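PDB 4EI0: uncharacterized hypothetical protein from Parabacteroides merdae, which is of unknown function but belongs to the DUF4466 family and carries an all-beta N-terminal half in which two antiparallel sheets pack together. Local coordinates for residues L16-I21 with Q137-K142; Y40-P45 with A108-Y113; L51-V56 with S130-N135; T66-N71 with T97-T102; V84-D89 with F101-C106. All coordinates share one frame; numbering follows the deposited sequence.

All five contacts belong to one beta sandwich of two five-stranded antiparallel sheets, contact 5 in the loops at one end. Contacts 2 and 3 are strand pairings, one in each sheet; their centres are 9 Å apart, and they meet in the core where Met42 SE lies 3.5 Å from Val131 CG2. Contact 1 bridges the two sheets at one edge and touches contact 2 where Asn18 OD1 lies 2.6 Å from Tyr40 OH. Contact 4 bridges the sheets again, its centre 15 Å from that of contact 1. Contact 5 adjoins contact 4, sharing Phe101 and Thr102, and its loops also reach the second subunit.

Contact 1. Residues L16-I21 with Q137-K142; sequences LSNDCI and QVAEYK
Tyr141 lays one ring face over the backbone of Asp19 and Cys20, and the contact is easiest to trace along that side chain. Its CB is 3.8 Å from Asn18 OD1. CG stands anti to the backbone N (chi1 -160°), which starts the ring toward residues 18-20. On one flank CD1 packs on Cys20 CB at 3.7 Å and CE1 nears Cys20 O; on the other, CD2 meets Asp19 CA and CE2 lies 3.4 Å from Asp19 OD1. Cys20 N sits above the ring plane over its centre, a buried amide with no conventional partner in the model, while Asp19 CA makes an off-centre CH-pi contact. At the tip, Tyr141 OH is 3.3 Å from Asp19 OD1, the carboxylate standing nearly perpendicular to the ring. An alanine in place of Tyr141 would probably leave Cys20 N without its aromatic cover and open a gap beside Asp19.

Asn18 ND2 donates to Glu140 O at 3.1 Å, approaching from well above the carbonyl plane, whereas Asn18 OD1 is engaged by Tyr40 OH. Farther back, Leu16 N makes a nearly straight bond to Gln137 OE1 of 2.9 Å. Strand axes 6.3 Å apart, running 19° from parallel, joined by side chains and without a backbone ladder, mark this as the closing edge of a beta sandwich, where the outermost strands of two sheets face each other.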
# COMPACT_ATOMS: atom_id res chain seq x y z
N LEU B 16 -1.04 -18.26 -4.20
CA LEU B 16 0.04 -17.36 -4.63
C LEU B 16 -0.08 -17.05 -6.07
O LEU B 16 -0.27 -17.95 -6.88
CB LEU B 16 1.40 -18.03 -4.41
CG LEU B 16 2.61 -17.15 -4.70
CD1 LEU B 16 2.50 -15.80 -3.99
CD2 LEU B 16 3.82 -17.93 -4.20
N SER B 17 -0.06 -15.77 -6.41
CA SER B 17 -0.09 -15.36 -7.79
C SER B 17 0.91 -14.21 -8.07
O SER B 17 1.44 -13.58 -7.14
CB SER B 17 -1.49 -14.93 -8.14
OG SER B 17 -1.72 -13.70 -7.50
N ASN B 18 1.16 -13.94 -9.35
CA ASN B 18 2.14 -12.91 -9.72
C ASN B 18 1.81 -12.24 -11.05
O ASN B 18 1.06 -12.78 -11.84
CB ASN B 18 3.58 -13.44 -9.64
CG ASN B 18 3.97 -14.51 -10.72
OD1 ASN B 18 5.13 -14.92 -10.78
ND2 ASN B 18 3.06 -14.90 -11.57
N ASP B 19 2.37 -11.07 -11.27
CA ASP B 19 2.24 -10.34 -12.52
C ASP B 19 3.42 -9.39 -12.62
O ASP B 19 3.93 -8.97 -11.62
CB ASP B 19 0.96 -9.52 -12.52
CG ASP B 19 0.70 -8.86 -13.87
OD1 ASP B 19 0.63 -9.57 -14.88
OD2 ASP B 19 0.61 -7.63 -13.94
N CYS B 20 3.90 -9.11 -13.83
CA CYS B 20 5.07 -8.27 -13.96
C CYS B 20 4.89 -7.35 -15.14
O CYS B 20 4.43 -7.79 -16.18
CB CYS B 20 6.35 -9.13 -14.10
SG CYS B 20 7.85 -8.16 -13.79
N ILE B 21 5.25 -6.08 -14.97
CA ILE B 21 5.13 -5.07 -16.04
C ILE B 21 6.48 -4.38 -16.25
O ILE B 21 7.14 -4.02 -15.31
CB ILE B 21 3.96 -4.07 -15.82
CG1 ILE B 21 4.25 -3.03 -14.72
CG2 ILE B 21 2.66 -4.82 -15.52
CD1 ILE B 21 3.34 -1.80 -14.75
N GLN B 137 3.79 -22.72 -1.75
CA GLN B 137 3.37 -22.46 -3.11
C GLN B 137 4.45 -21.63 -3.83
O GLN B 137 5.28 -20.97 -3.18
CB GLN B 137 2.05 -21.72 -3.13
CG GLN B 137 0.86 -22.64 -3.01
CD GLN B 137 -0.45 -21.88 -3.02
OE1 GLN B 137 -0.50 -20.70 -2.70
NE2 GLN B 137 -1.53 -22.57 -3.40
N VAL B 138 4.45 -21.72 -5.15
CA VAL B 138 5.36 -20.97 -6.06
C VAL B 138 4.54 -20.34 -7.22
O VAL B 138 3.45 -20.78 -7.47
CB VAL B 138 6.45 -21.91 -6.62
CG1 VAL B 138 7.31 -22.47 -5.48
CG2 VAL B 138 5.81 -23.04 -7.42
N ALA B 139 5.04 -19.26 -7.86
CA ALA B 139 4.47 -18.72 -9.11
C ALA B 139 5.60 -18.19 -9.97
O ALA B 139 6.70 -17.96 -9.47
CB ALA B 139 3.45 -17.61 -8.88
N GLU B 140 5.31 -17.98 -11.26
CA GLU B 140 6.34 -17.62 -12.23
C GLU B 140 5.72 -16.75 -13.29
O GLU B 140 4.53 -16.85 -13.52
CB GLU B 140 6.97 -18.90 -12.86
CG GLU B 140 6.99 -18.95 -14.38
CD GLU B 140 7.75 -20.16 -14.89
OE1 GLU B 140 7.40 -21.30 -14.51
OE2 GLU B 140 8.71 -19.97 -15.68
N TYR B 141 6.53 -15.87 -13.89
CA TYR B 141 6.07 -14.93 -14.92
C TYR B 141 7.24 -14.58 -15.83
O TYR B 141 8.26 -14.14 -15.34
CB TYR B 141 5.53 -13.65 -14.29
CG TYR B 141 4.62 -12.85 -15.19
CD1 TYR B 141 5.14 -12.00 -16.16
CD2 TYR B 141 3.23 -12.96 -15.09
CE1 TYR B 141 4.30 -11.28 -17.00
CE2 TYR B 141 2.40 -12.25 -15.92
CZ TYR B 141 2.94 -11.42 -16.85
OH TYR B 141 2.09 -10.77 -17.63
N LYS B 142 7.07 -14.75 -17.14
CA LYS B 142 8.13 -14.48 -18.13
C LYS B 142 7.81 -13.22 -18.91
O LYS B 142 6.66 -12.97 -19.24
CB LYS B 142 8.26 -15.65 -19.13
CG LYS B 142 8.55 -16.98 -18.45
CD LYS B 142 8.68 -18.13 -19.43
CE LYS B 142 9.16 -19.38 -18.73
NZ LYS B 142 10.22 -19.05 -17.73

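Contact 2. Residues Y40-P45 with A108-Y113; sequences YAMAIP and ATLRYY
Tyr40 and Leu110 form one hydrogen-bonded antiparallel pair, and Met42 with Ala108 forms the next. The evidence is two bonds per pair: Tyr40 N to Leu110 O at 2.8 Å is nearly straight (172°), and Leu110 N returns to Tyr40 O; Met42 N reaches Ala108 O at 2.9 Å, with Ala108 N to Met42 O the longest of the four at 3.1 Å.

The tight side is the face bearing these four residues. Met42, present as selenomethionine, bends at chi3 (-82°), which turns CE back toward the neighbouring strand: it lies 3.8 Å from Leu110 CG and 4.1 Å from Ala108 CB. Met42 CG meanwhile rests over one face of the Tyr40 ring, offset toward its rim. The other face is sparser. There Ala41 CB and Thr109 OG1 approach to 3.8 Å, both residues only partly buried. The CA atoms of Ala41 and Thr109, 4.2 Å apart, are the nearest of the three pairs, as usual for a non-hydrogen-bonded antiparallel pair. Beyond Ala43 the first strand ends, and Ile44 and Pro45 make no contact with residues 108-113.

These are inner strands of their sheet. Strand 17-22 bonds to the far side of Ala41 and Ala43, strand 67-75 to the far side of Thr109 and Arg111, and Val131 of strand 124-133 in the opposing sheet covers Tyr40 and Met42.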
# COMPACT_ATOMS: atom_id res chain seq x y z
N TYR B 40 7.41 -6.02 -10.37
CA TYR B 40 7.00 -7.42 -10.19
C TYR B 40 6.05 -7.46 -8.98
O TYR B 40 6.48 -7.23 -7.86
CB TYR B 40 8.17 -8.31 -9.90
CG TYR B 40 7.88 -9.80 -9.77
CD1 TYR B 40 7.00 -10.46 -10.62
CD2 TYR B 40 8.52 -10.57 -8.79
CE1 TYR B 40 6.74 -11.82 -10.49
CE2 TYR B 40 8.29 -11.95 -8.67
CZ TYR B 40 7.40 -12.57 -9.53
OH TYR B 40 7.17 -13.94 -9.42
N ALA B 41 4.77 -7.77 -9.25
CA ALA B 41 3.69 -7.85 -8.26
C ALA B 41 3.44 -9.28 -7.86
O ALA B 41 3.32 -10.15 -8.73
CB ALA B 41 2.41 -7.25 -8.82
N MSE B 42 3.28 -9.50 -6.56
CA MSE B 42 3.00 -10.82 -5.99
C MSE B 42 1.88 -10.72 -4.98
O MSE B 42 1.72 -9.69 -4.34
CB MSE B 42 4.26 -11.35 -5.27
CG MSE B 42 5.49 -11.38 -6.14
SE MSE B 42 7.12 -11.26 -5.11
CE MSE B 42 6.97 -9.24 -4.99
N ALA B 43 1.07 -11.76 -4.83
CA ALA B 43 -0.06 -11.72 -3.86
C ALA B 43 -0.47 -13.14 -3.49
O ALA B 43 -0.46 -14.02 -4.33
CB ALA B 43 -1.28 -10.95 -4.40
N ILE B 44 -0.77 -13.33 -2.21
CA ILE B 44 -1.24 -14.57 -1.66
C ILE B 44 -2.36 -14.19 -0.72
O ILE B 44 -2.27 -13.18 -0.05
CB ILE B 44 -0.12 -15.36 -0.95
CG1 ILE B 44 -0.64 -16.76 -0.55
CG2 ILE B 44 0.41 -14.62 0.27
CD1 ILE B 44 0.43 -17.69 -0.00
N PRO B 45 -3.46 -14.96 -0.71
CA PRO B 45 -4.47 -14.64 0.28
C PRO B 45 -3.86 -14.72 1.68
O PRO B 45 -3.12 -15.66 2.01
CB PRO B 45 -5.54 -15.73 0.06
CG PRO B 45 -5.32 -16.17 -1.35
CD PRO B 45 -3.83 -16.12 -1.53
N ALA B 108 3.01 -7.65 -2.41
CA ALA B 108 4.09 -6.65 -2.57
C ALA B 108 4.35 -6.44 -4.06
O ALA B 108 4.04 -7.28 -4.88
CB ALA B 108 5.35 -7.10 -1.90
N THR B 109 4.91 -5.28 -4.37
CA THR B 109 5.42 -4.98 -5.70
C THR B 109 6.83 -4.48 -5.61
O THR B 109 7.09 -3.48 -4.95
CB THR B 109 4.59 -3.91 -6.39
OG1 THR B 109 3.27 -4.37 -6.48
CG2 THR B 109 5.11 -3.61 -7.81
N LEU B 110 7.74 -5.25 -6.16
CA LEU B 110 9.15 -4.96 -6.06
C LEU B 110 9.62 -4.54 -7.42
O LEU B 110 9.15 -5.08 -8.42
CB LEU B 110 9.96 -6.19 -5.64
CG LEU B 110 9.72 -6.78 -4.24
CD1 LEU B 110 10.54 -8.05 -4.16
CD2 LEU B 110 10.08 -5.76 -3.14
N ARG B 111 10.53 -3.56 -7.43
CA ARG B 111 11.17 -3.08 -8.67
C ARG B 111 12.49 -3.75 -8.88
O ARG B 111 13.33 -3.80 -7.98
CB ARG B 111 11.32 -1.60 -8.59
CG ARG B 111 9.96 -0.93 -8.64
CD ARG B 111 10.05 0.56 -8.44
NE ARG B 111 8.70 1.07 -8.42
CZ ARG B 111 8.37 2.28 -8.01
NH1 ARG B 111 9.30 3.12 -7.58
NH2 ARG B 111 7.10 2.63 -8.01
N TYR B 112 12.66 -4.32 -10.08
CA TYR B 112 13.91 -4.94 -10.51
C TYR B 112 14.53 -4.08 -11.59
O TYR B 112 13.83 -3.63 -12.52
CB TYR B 112 13.63 -6.33 -11.04
CG TYR B 112 14.74 -7.02 -11.82
CD1 TYR B 112 15.83 -7.58 -11.18
CD2 TYR B 112 14.65 -7.18 -13.19
CE1 TYR B 112 16.83 -8.22 -11.88
CE2 TYR B 112 15.64 -7.81 -13.90
CZ TYR B 112 16.71 -8.33 -13.25
OH TYR B 112 17.67 -9.00 -13.95
N TYR B 113 15.83 -3.88 -11.46
CA TYR B 113 16.65 -3.08 -12.35
C TYR B 113 17.72 -3.96 -12.98
O TYR B 113 18.57 -4.50 -12.28
CB TYR B 113 17.28 -1.94 -11.56
CG TYR B 113 16.25 -0.99 -11.01
CD1 TYR B 113 15.82 0.10 -11.75
CD2 TYR B 113 15.73 -1.16 -9.75
CE1 TYR B 113 14.89 0.99 -11.25
CE2 TYR B 113 14.80 -0.30 -9.23
CZ TYR B 113 14.39 0.77 -9.98
OH TYR B 113 13.46 1.57 -9.46

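Contact 3. Residues L51-V56 with S130-N135; sequences LSSAQV and SVKASN
A classic beta bulge interrupts the antiparallel pairing of residues 51-56 with 130-135: Ser52 and Ser53 both face Lys132. Lys132 O accepts two backbone amides, Ser52 N at 2.8 Å and Ser53 N at 3.3 Å, and the extra residue is taken up by the helix-like psi of Ser52 (-46°). The register accordingly shifts by one between Leu51, which lies opposite Ala133, and Ser53. Past the bulge the ladder is regular. Lys132 N bonds to Ser53 O, then Gln55 and Ser130 exchange a reciprocal pair, with Gln55 N to Ser130 O at 2.8 Å.

On the face carrying Ser53, Gln55, Ser130 and Lys132, the contact is polar and partly open. The aliphatic part of Lys132 passes alongside the Ser53 hydroxyl, CB and CD each 3.7 Å from OG. Next to it Ser130 OG lies against Gln55 CB and shares a water with that glutamine: the water is 2.7 Å from Ser130 OG and accepts a bond from Gln55 NE2 at 3.3 Å. The apolar side is carried by Val131, whose CG2, anti to the backbone N, lies 4.3 Å from Leu51 CD2, a loose apolar contact, and also touches Ser53 O.

Within the sheet, strand 96-100 flanks residues 51-56 on one side, through Ala54 to Ile99 and Val56 to Thr97, and strand 138-147 flanks 130-133 on the other. Met42 of strand 35-43 packs from the opposite sheet onto Leu51 and Ala54.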
# COMPACT_ATOMS: atom_id res chain seq x y z
N LEU B 51 4.46 -13.87 1.80
CA LEU B 51 5.50 -13.91 0.78
C LEU B 51 6.86 -14.25 1.44
O LEU B 51 7.20 -13.64 2.44
CB LEU B 51 5.55 -12.56 0.04
CG LEU B 51 4.28 -12.16 -0.72
CD1 LEU B 51 4.62 -10.91 -1.54
CD2 LEU B 51 3.76 -13.27 -1.65
N SER B 52 7.66 -15.16 0.82
CA SER B 52 9.00 -15.56 1.34
C SER B 52 10.19 -15.00 0.58
O SER B 52 11.17 -14.52 1.19
CB SER B 52 9.11 -17.09 1.37
OG SER B 52 7.98 -17.62 2.07
N SER B 53 10.13 -15.07 -0.75
CA SER B 53 11.27 -14.66 -1.60
C SER B 53 10.83 -14.44 -3.04
O SER B 53 9.79 -14.93 -3.47
CB SER B 53 12.42 -15.67 -1.54
OG SER B 53 12.05 -16.92 -2.10
N ALA B 54 11.67 -13.70 -3.77
CA ALA B 54 11.44 -13.41 -5.19
C ALA B 54 12.76 -13.61 -5.95
O ALA B 54 13.82 -13.43 -5.38
CB ALA B 54 10.93 -12.00 -5.34
N GLN B 55 12.68 -13.94 -7.22
CA GLN B 55 13.86 -14.16 -7.99
C GLN B 55 13.65 -13.76 -9.44
O GLN B 55 12.53 -13.79 -9.92
CB GLN B 55 14.20 -15.66 -7.88
CG GLN B 55 15.15 -16.17 -8.89
CD GLN B 55 15.44 -17.63 -8.71
OE1 GLN B 55 16.04 -18.05 -7.73
NE2 GLN B 55 15.04 -18.41 -9.68
N VAL B 56 14.70 -13.30 -10.12
CA VAL B 56 14.64 -13.11 -11.58
C VAL B 56 15.88 -13.75 -12.18
O VAL B 56 17.00 -13.59 -11.63
CB VAL B 56 14.70 -11.68 -12.04
CG1 VAL B 56 14.06 -11.60 -13.42
CG2 VAL B 56 14.07 -10.78 -11.07
N SER B 130 10.07 -15.12 -10.55
CA SER B 130 9.38 -16.15 -9.74
C SER B 130 9.35 -15.76 -8.29
O SER B 130 10.10 -14.86 -7.84
CB SER B 130 10.05 -17.50 -9.91
OG SER B 130 11.41 -17.44 -9.55
N VAL B 131 8.44 -16.39 -7.56
CA VAL B 131 8.10 -16.04 -6.19
C VAL B 131 7.81 -17.33 -5.39
O VAL B 131 7.27 -18.28 -5.94
CB VAL B 131 6.88 -15.06 -6.11
CG1 VAL B 131 5.66 -15.61 -6.85
CG2 VAL B 131 6.54 -14.70 -4.66
N LYS B 132 8.17 -17.34 -4.12
CA LYS B 132 7.80 -18.39 -3.16
C LYS B 132 7.02 -17.77 -1.98
O LYS B 132 7.39 -16.71 -1.52
CB LYS B 132 9.07 -19.06 -2.59
CG LYS B 132 9.93 -19.82 -3.61
CD LYS B 132 11.15 -20.46 -2.91
CE LYS B 132 12.36 -20.72 -3.79
NZ LYS B 132 12.54 -22.11 -4.30
N ALA B 133 6.00 -18.48 -1.49
CA ALA B 133 5.29 -18.13 -0.25
C ALA B 133 5.44 -19.18 0.86
O ALA B 133 5.86 -20.32 0.63
CB ALA B 133 3.81 -17.94 -0.55
N SER B 134 5.01 -18.83 2.07
CA SER B 134 5.28 -19.66 3.25
C SER B 134 4.42 -20.93 3.35
O SER B 134 4.63 -21.72 4.25
CB SER B 134 5.12 -18.83 4.52
OG SER B 134 3.77 -18.40 4.66
N ASN B 135 3.45 -21.10 2.45
CA ASN B 135 2.69 -22.35 2.35
C ASN B 135 3.32 -23.31 1.34
O ASN B 135 2.70 -24.28 0.99
CB ASN B 135 1.22 -22.09 1.98
CG ASN B 135 1.08 -21.35 0.68
OD1 ASN B 135 2.08 -20.88 0.12
ND2 ASN B 135 -0.16 -21.18 0.21
O HOH W 1 13.05 -16.71 -11.62

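Contact 4. Residues T66-N71 with T97-T102; sequences TYFDPN and TVIDFT
Phe68, Ile99 and Thr97 bury the most surface here, 79, 77 and 73 Å², and they meet without a single hydrogen bond between residues 66-71 and 97-102. One ring atom takes much of the contact: Phe68 CD2 lies 3.7 Å from Thr97 CG2 and equally 3.7 Å from Ile99 CG2, two methyls that approach the ring obliquely. With Thr97 OG1 beside the backbone N (chi1 -62°), CG2 stands anti to N, which puts the methyl rather than the hydroxyl before Phe68; OG1 bonds instead to Thr92 OG1.

Ile99 is nearly fully extended, and its CD1 lies beside the base of the Phe68 side chain, 3.8 Å from Phe68 CB. The same methyl packs 3.7 Å from Pro70 CA, close also to Pro70 CB. Pro70 is the middle residue of an Asx turn in which Asp69 OD1 accepts Asn71 N at 2.8 Å and Asn71 ND2 at 2.9 Å, the latter on the syn lone pair. Asp69 OD2 is bonded to Tyr73 OH, which gives the carboxylate partners at both oxygens.

The nearest CA pairs, Tyr67 with Thr97 and Phe68 with Ile99, are 6.5 and 6.9 Å apart with no backbone bond between them; the two segments belong to different sheets. Tyr67 and Asp69 bond to strand 107-115, while 96-100 is a strand of the other sheet; Leu110 and Tyr112 from the first sheet and Val56 from the second also pack on Phe68.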
# COMPACT_ATOMS: atom_id res chain seq x y z
N THR B 66 22.78 -4.57 -11.15
CA THR B 66 21.50 -5.28 -11.36
C THR B 66 20.96 -5.73 -9.96
O THR B 66 21.70 -6.33 -9.17
CB THR B 66 21.72 -6.49 -12.24
OG1 THR B 66 22.15 -6.04 -13.52
CG2 THR B 66 20.46 -7.34 -12.38
N TYR B 67 19.77 -5.31 -9.59
CA TYR B 67 19.24 -5.61 -8.27
C TYR B 67 17.71 -5.50 -8.21
O TYR B 67 17.09 -4.96 -9.11
CB TYR B 67 19.88 -4.68 -7.20
CG TYR B 67 19.35 -3.30 -7.17
CD1 TYR B 67 19.45 -2.49 -8.26
CD2 TYR B 67 18.75 -2.77 -6.03
CE1 TYR B 67 18.96 -1.22 -8.25
CE2 TYR B 67 18.26 -1.49 -6.01
CZ TYR B 67 18.37 -0.72 -7.13
OH TYR B 67 17.89 0.55 -7.18
N PHE B 68 17.15 -6.04 -7.12
CA PHE B 68 15.79 -5.72 -6.68
C PHE B 68 15.93 -4.68 -5.60
O PHE B 68 16.66 -4.86 -4.66
CB PHE B 68 15.17 -6.93 -6.00
CG PHE B 68 14.37 -7.83 -6.88
CD1 PHE B 68 13.17 -7.39 -7.44
CD2 PHE B 68 14.73 -9.15 -7.03
CE1 PHE B 68 12.38 -8.25 -8.20
CE2 PHE B 68 13.95 -9.98 -7.80
CZ PHE B 68 12.77 -9.54 -8.37
N ASP B 69 15.20 -3.59 -5.71
CA ASP B 69 15.10 -2.62 -4.64
C ASP B 69 14.31 -3.37 -3.54
O ASP B 69 13.38 -4.11 -3.84
CB ASP B 69 14.43 -1.36 -5.25
CG ASP B 69 13.93 -0.33 -4.27
OD1 ASP B 69 13.66 -0.60 -3.10
OD2 ASP B 69 13.66 0.79 -4.73
N PRO B 70 14.74 -3.24 -2.28
CA PRO B 70 14.14 -4.02 -1.22
C PRO B 70 12.80 -3.46 -0.72
O PRO B 70 12.24 -4.01 0.25
CB PRO B 70 15.22 -3.99 -0.10
CG PRO B 70 15.91 -2.66 -0.31
CD PRO B 70 15.87 -2.40 -1.79
N ASN B 71 12.32 -2.33 -1.28
CA ASN B 71 11.06 -1.77 -0.83
C ASN B 71 9.92 -2.26 -1.67
O ASN B 71 10.03 -2.32 -2.86
CB ASN B 71 11.06 -0.26 -0.87
CG ASN B 71 12.09 0.32 0.06
OD1 ASN B 71 11.88 0.45 1.26
ND2 ASN B 71 13.19 0.71 -0.51
N THR B 97 19.07 -13.09 -9.73
CA THR B 97 18.93 -12.14 -8.64
C THR B 97 17.87 -12.70 -7.67
O THR B 97 16.79 -13.03 -8.10
CB THR B 97 18.48 -10.77 -9.16
OG1 THR B 97 19.47 -10.25 -10.05
CG2 THR B 97 18.19 -9.81 -7.99
N VAL B 98 18.20 -12.80 -6.39
CA VAL B 98 17.25 -13.30 -5.40
C VAL B 98 17.13 -12.28 -4.30
O VAL B 98 18.10 -11.56 -3.96
CB VAL B 98 17.70 -14.66 -4.84
CG1 VAL B 98 18.98 -14.50 -4.02
CG2 VAL B 98 16.56 -15.31 -4.06
N ILE B 99 15.93 -12.18 -3.75
CA ILE B 99 15.69 -11.30 -2.61
C ILE B 99 14.72 -12.01 -1.64
O ILE B 99 13.77 -12.66 -2.09
CB ILE B 99 15.15 -9.94 -3.06
CG1 ILE B 99 15.22 -8.95 -1.89
CG2 ILE B 99 13.74 -10.13 -3.60
CD1 ILE B 99 14.98 -7.51 -2.28
N ASP B 100 14.98 -11.88 -0.35
CA ASP B 100 14.18 -12.52 0.71
C ASP B 100 13.32 -11.51 1.41
O ASP B 100 13.81 -10.43 1.77
CB ASP B 100 15.08 -13.13 1.79
CG ASP B 100 15.73 -14.41 1.35
OD1 ASP B 100 15.15 -15.13 0.55
OD2 ASP B 100 16.84 -14.70 1.81
N PHE B 101 12.06 -11.88 1.68
CA PHE B 101 11.24 -11.01 2.51
C PHE B 101 11.63 -11.21 3.98
O PHE B 101 11.78 -12.32 4.42
CB PHE B 101 9.77 -11.33 2.29
CG PHE B 101 9.24 -10.86 0.98
CD1 PHE B 101 9.41 -11.61 -0.15
CD2 PHE B 101 8.52 -9.69 0.90
CE1 PHE B 101 8.93 -11.18 -1.34
CE2 PHE B 101 8.06 -9.23 -0.30
CZ PHE B 101 8.24 -9.98 -1.43
N THR B 102 11.80 -10.14 4.72
CA THR B 102 12.04 -10.23 6.17
C THR B 102 10.85 -9.66 6.92
O THR B 102 10.89 -9.61 8.11
CB THR B 102 13.33 -9.47 6.55
OG1 THR B 102 13.28 -8.17 5.95
CG2 THR B 102 14.58 -10.24 6.00

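Contact 5. Residues V84-D89 with F101-C106; sequences VKVCSD and FTVDTC
Cys87 SG and Phe101 CG each stand anti to their own carbonyl carbon (chi1 -64° and -73°), and these torsions direct the thiol and the ring toward a common space. The result is a sulfur-aromatic contact joining two loops at one end of the beta sandwich: Cys87 SG lies 3.9 Å from the centroid of the Phe101 ring, only 13° off its normal. Val86 runs alongside the same ring, CG2 3.9 Å from Phe101 CE2, and the Val86 side chain crosses that of Val103 at about a right angle, Val86 CB to Val103 CB 4.0 Å. An alanine in place of Phe101 would probably leave Cys87 SG and Val86 CG2 facing a gap and loosen the join to Ala108 and Leu110, on which the ring also packs.

The backbones are bridged once, at Cys87 and Phe101. Val86 and Cys87 also bond through their backbones to Pro70, whereas Phe101 bonds to Ser52 in the opposing sheet. The same region meets the second subunit, where Val103 packs on Lys85 of that subunit and Thr105 on its Val84. The polar centre is Val86 O, which accepts Thr102 N at 2.9 Å and, more weakly, Val103 N at 3.2 Å.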
# COMPACT_ATOMS: atom_id res chain seq x y z
N VAL B 84 7.87 0.63 1.46
CA VAL B 84 7.93 -0.05 2.76
C VAL B 84 9.03 -1.08 2.62
O VAL B 84 9.04 -1.93 1.70
CB VAL B 84 6.58 -0.74 3.13
CG1 VAL B 84 6.73 -1.48 4.47
CG2 VAL B 84 5.47 0.28 3.13
N LYS B 85 10.00 -1.04 3.51
CA LYS B 85 11.24 -1.89 3.34
C LYS B 85 10.96 -3.28 3.89
O LYS B 85 11.15 -3.56 5.06
CB LYS B 85 12.47 -1.25 4.02
CG LYS B 85 13.80 -2.01 3.83
CD LYS B 85 14.99 -1.11 3.54
CE LYS B 85 16.34 -1.84 3.69
NZ LYS B 85 17.40 -1.07 4.41
N VAL B 86 10.52 -4.16 3.01
CA VAL B 86 10.01 -5.47 3.41
C VAL B 86 11.00 -6.59 3.16
O VAL B 86 10.77 -7.72 3.58
CB VAL B 86 8.68 -5.79 2.71
CG1 VAL B 86 7.55 -4.84 3.16
CG2 VAL B 86 8.86 -5.76 1.22
N CYS B 87 12.09 -6.29 2.49
CA CYS B 87 13.10 -7.28 2.14
C CYS B 87 14.46 -6.93 2.64
O CYS B 87 14.78 -5.75 2.91
CB CYS B 87 13.22 -7.42 0.62
SG CYS B 87 11.79 -8.03 -0.27
N SER B 88 15.31 -7.95 2.73
CA SER B 88 16.74 -7.70 2.93
C SER B 88 17.34 -7.40 1.55
O SER B 88 16.66 -7.49 0.54
CB SER B 88 17.40 -8.89 3.59
OG SER B 88 16.94 -10.09 2.98
N ASP B 89 18.62 -7.04 1.48
CA ASP B 89 19.20 -6.66 0.18
C ASP B 89 19.19 -7.84 -0.79
O ASP B 89 19.35 -8.99 -0.38
CB ASP B 89 20.63 -6.13 0.32
CG ASP B 89 20.71 -4.83 1.15
OD1 ASP B 89 19.76 -4.05 1.10
OD2 ASP B 89 21.74 -4.60 1.84
N PHE B 101 12.06 -11.88 1.68
CA PHE B 101 11.24 -11.01 2.51
C PHE B 101 11.63 -11.21 3.98
O PHE B 101 11.78 -12.32 4.42
CB PHE B 101 9.77 -11.33 2.29
CG PHE B 101 9.24 -10.86 0.98
CD1 PHE B 101 9.41 -11.61 -0.15
CD2 PHE B 101 8.52 -9.69 0.90
CE1 PHE B 101 8.93 -11.18 -1.34
CE2 PHE B 101 8.06 -9.23 -0.30
CZ PHE B 101 8.24 -9.98 -1.43
N THR B 102 11.80 -10.14 4.72
CA THR B 102 12.04 -10.23 6.17
C THR B 102 10.85 -9.66 6.92
O THR B 102 10.89 -9.61 8.11
CB THR B 102 13.33 -9.47 6.55
OG1 THR B 102 13.28 -8.17 5.95
CG2 THR B 102 14.58 -10.24 6.00
N VAL B 103 9.80 -9.21 6.23
CA VAL B 103 8.60 -8.62 6.87
C VAL B 103 7.42 -9.44 6.42
O VAL B 103 7.33 -9.85 5.22
CB VAL B 103 8.44 -7.12 6.52
CG1 VAL B 103 7.08 -6.54 6.99
CG2 VAL B 103 9.59 -6.28 7.13
N ASP B 104 6.48 -9.70 7.33
CA ASP B 104 5.30 -10.47 6.95
C ASP B 104 4.41 -9.57 6.06
O ASP B 104 3.93 -8.49 6.50
CB ASP B 104 4.42 -10.87 8.14
CG ASP B 104 5.01 -12.00 8.95
OD1 ASP B 104 6.08 -12.54 8.58
OD2 ASP B 104 4.38 -12.36 9.98
N THR B 105 4.15 -10.07 4.86
CA THR B 105 3.12 -9.47 4.05
C THR B 105 2.52 -10.47 3.11
O THR B 105 3.19 -11.41 2.67
CB THR B 105 3.66 -8.27 3.26
OG1 THR B 105 2.56 -7.64 2.59
CG2 THR B 105 4.74 -8.70 2.32
N CYS B 106 1.27 -10.24 2.74
CA CYS B 106 0.63 -11.07 1.72
C CYS B 106 0.68 -10.51 0.31
O CYS B 106 0.20 -11.15 -0.61
CB CYS B 106 -0.81 -11.32 2.12
SG CYS B 106 -1.84 -9.87 2.22